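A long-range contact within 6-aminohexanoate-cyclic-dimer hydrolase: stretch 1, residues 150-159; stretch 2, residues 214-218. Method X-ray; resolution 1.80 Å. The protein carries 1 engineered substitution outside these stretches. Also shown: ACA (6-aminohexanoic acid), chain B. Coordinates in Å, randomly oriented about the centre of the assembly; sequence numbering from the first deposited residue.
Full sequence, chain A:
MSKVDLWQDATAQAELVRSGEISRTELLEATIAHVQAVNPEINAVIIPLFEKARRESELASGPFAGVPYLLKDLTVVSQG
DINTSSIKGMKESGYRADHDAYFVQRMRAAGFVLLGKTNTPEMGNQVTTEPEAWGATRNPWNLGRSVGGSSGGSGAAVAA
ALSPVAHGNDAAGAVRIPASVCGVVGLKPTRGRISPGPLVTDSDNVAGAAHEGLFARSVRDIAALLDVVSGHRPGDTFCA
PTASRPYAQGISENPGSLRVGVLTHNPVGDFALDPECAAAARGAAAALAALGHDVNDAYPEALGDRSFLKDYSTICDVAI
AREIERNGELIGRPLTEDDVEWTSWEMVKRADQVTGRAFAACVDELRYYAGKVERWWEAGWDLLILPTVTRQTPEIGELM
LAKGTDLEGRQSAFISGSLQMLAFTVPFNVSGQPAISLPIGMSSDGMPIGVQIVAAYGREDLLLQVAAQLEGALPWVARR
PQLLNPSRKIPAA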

# COMPACT_ATOMS: atom_id res chain seq x y z
N SER A 150 -4.28 4.04 -3.23
CA SER A 150 -3.60 5.04 -4.06
C SER A 150 -2.22 4.64 -4.57
O SER A 150 -1.68 5.28 -5.47
CB SER A 150 -3.51 6.36 -3.29
OG SER A 150 -2.89 6.18 -2.02
N SER A 151 -1.62 3.59 -4.01
CA SER A 151 -0.30 3.17 -4.46
C SER A 151 -0.41 2.27 -5.69
O SER A 151 0.34 1.30 -5.82
CB SER A 151 0.42 2.42 -3.33
OG SER A 151 0.43 3.20 -2.14
N GLY A 152 -1.32 2.62 -6.59
CA GLY A 152 -1.55 1.83 -7.80
C GLY A 152 -0.36 1.65 -8.72
O GLY A 152 -0.19 0.60 -9.32
N GLY A 153 0.48 2.68 -8.84
CA GLY A 153 1.65 2.59 -9.69
C GLY A 153 2.65 1.57 -9.19
O GLY A 153 3.24 0.82 -9.97
N SER A 154 2.86 1.53 -7.88
CA SER A 154 3.81 0.59 -7.31
C SER A 154 3.28 -0.83 -7.42
O SER A 154 4.03 -1.75 -7.74
CB SER A 154 4.09 0.93 -5.84
OG SER A 154 4.79 2.16 -5.75
N GLY A 155 1.98 -1.01 -7.16
CA GLY A 155 1.41 -2.34 -7.27
C GLY A 155 1.54 -2.89 -8.68
O GLY A 155 1.97 -4.03 -8.88
N ALA A 156 1.18 -2.08 -9.67
CA ALA A 156 1.26 -2.48 -11.08
C ALA A 156 2.71 -2.72 -11.50
O ALA A 156 3.01 -3.67 -12.22
CB ALA A 156 0.64 -1.41 -11.97
N ALA A 157 3.61 -1.85 -11.05
CA ALA A 157 5.02 -1.97 -11.39
C ALA A 157 5.57 -3.33 -10.98
O ALA A 157 6.21 -4.01 -11.76
CB ALA A 157 5.82 -0.86 -10.73
N VAL A 158 5.31 -3.72 -9.73
CA VAL A 158 5.79 -5.00 -9.23
C VAL A 158 5.11 -6.17 -9.95
O VAL A 158 5.75 -7.18 -10.22
CB VAL A 158 5.56 -5.11 -7.70
CG1 VAL A 158 5.98 -6.50 -7.21
CG2 VAL A 158 6.36 -4.03 -6.98
N ALA A 159 3.83 -6.01 -10.27
CA ALA A 159 3.10 -7.06 -10.95
C ALA A 159 3.65 -7.29 -12.37
O ALA A 159 3.59 -8.39 -12.90
CB ALA A 159 1.62 -6.70 -11.02
N LEU A 214 4.78 -1.81 2.10
CA LEU A 214 5.70 -2.51 1.20
C LEU A 214 5.03 -3.44 0.20
O LEU A 214 4.02 -4.09 0.51
CB LEU A 214 6.68 -3.33 2.05
CG LEU A 214 7.37 -2.55 3.17
CD1 LEU A 214 8.00 -3.52 4.15
CD2 LEU A 214 8.40 -1.60 2.57
N PHE A 215 5.63 -3.52 -0.99
CA PHE A 215 5.16 -4.36 -2.09
C PHE A 215 6.27 -5.34 -2.48
O PHE A 215 7.43 -4.97 -2.54
CB PHE A 215 4.86 -3.52 -3.33
CG PHE A 215 3.57 -2.77 -3.28
CD1 PHE A 215 2.36 -3.43 -3.47
CD2 PHE A 215 3.57 -1.40 -3.08
CE1 PHE A 215 1.16 -2.73 -3.46
CE2 PHE A 215 2.37 -0.68 -3.06
CZ PHE A 215 1.16 -1.35 -3.26
N ALA A 216 5.88 -6.58 -2.78
CA ALA A 216 6.81 -7.63 -3.21
C ALA A 216 6.02 -8.81 -3.78
O ALA A 216 4.79 -8.83 -3.74
CB ALA A 216 7.69 -8.09 -2.04
N ARG A 217 6.72 -9.81 -4.31
CA ARG A 217 6.04 -10.98 -4.84
C ARG A 217 6.29 -12.22 -3.98
O ARG A 217 5.78 -13.31 -4.26
CB ARG A 217 6.47 -11.25 -6.29
CG ARG A 217 5.98 -10.18 -7.28
CD ARG A 217 6.13 -10.66 -8.72
NE ARG A 217 7.52 -10.98 -9.04
CZ ARG A 217 8.44 -10.08 -9.37
NH1 ARG A 217 8.14 -8.79 -9.44
NH2 ARG A 217 9.68 -10.48 -9.61
N SER A 218 7.07 -12.07 -2.91
CA SER A 218 7.34 -13.18 -2.01
C SER A 218 7.27 -12.70 -0.57
O SER A 218 7.53 -11.53 -0.28
CB SER A 218 8.72 -13.79 -2.27
OG SER A 218 9.75 -12.90 -1.89
C ACA B . -6.75 10.78 2.22
O ACA B . -6.80 11.24 1.08
C2 ACA B . -5.56 11.04 3.11
C3 ACA B . -4.24 10.86 2.38
C4 ACA B . -3.75 9.43 2.49
C5 ACA B . -3.24 8.88 1.17
C6 ACA B . -3.23 7.36 1.17
N ACA B . -4.26 6.80 0.29

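Helix 152-159 and strand 214-216 run nearly parallel, their N-to-C directions 19° apart and their axes 8.4 Å apart at closest approach. The register pairs Gly 155 with Phe 215 and Val 158 with Ala 216, at CA-to-CA distances of 6.7 and 6.6 Å, so the three-residue step on the helix matches a single step on the strand. Ser 151 occupies the N-cap position, and its O accepts the backbone bond from Gly 155 N at 3.1 Å that starts the regular i to i+4 pattern.

Phe 215 has the largest area covered by the other stretch, 100 Å², followed by Val 158 at 87 Å². Its CA-to-CB bond points toward the helix, and Gly 155 CA lies over one ring face, 4.1 Å from the ring centroid and 22° off the normal, a CH-pi contact. Ser 154 CB lies 3.6 Å from Phe 215 CE2. Ser 151 CB meets the ring edge, 3.7 Å from Phe 215 CE2.

One turn on from Ser 154, Val 158, in the t rotamer, packs CG2 4.0 Å from Phe 215 CB and CG1 3.7 Å from Arg 217 CG. Arg 217 thus supplies aliphatic packing before its NH1 donates a hydrogen bond to Val 158 O at 3.0 Å, the one hydrogen bond linking the stretches.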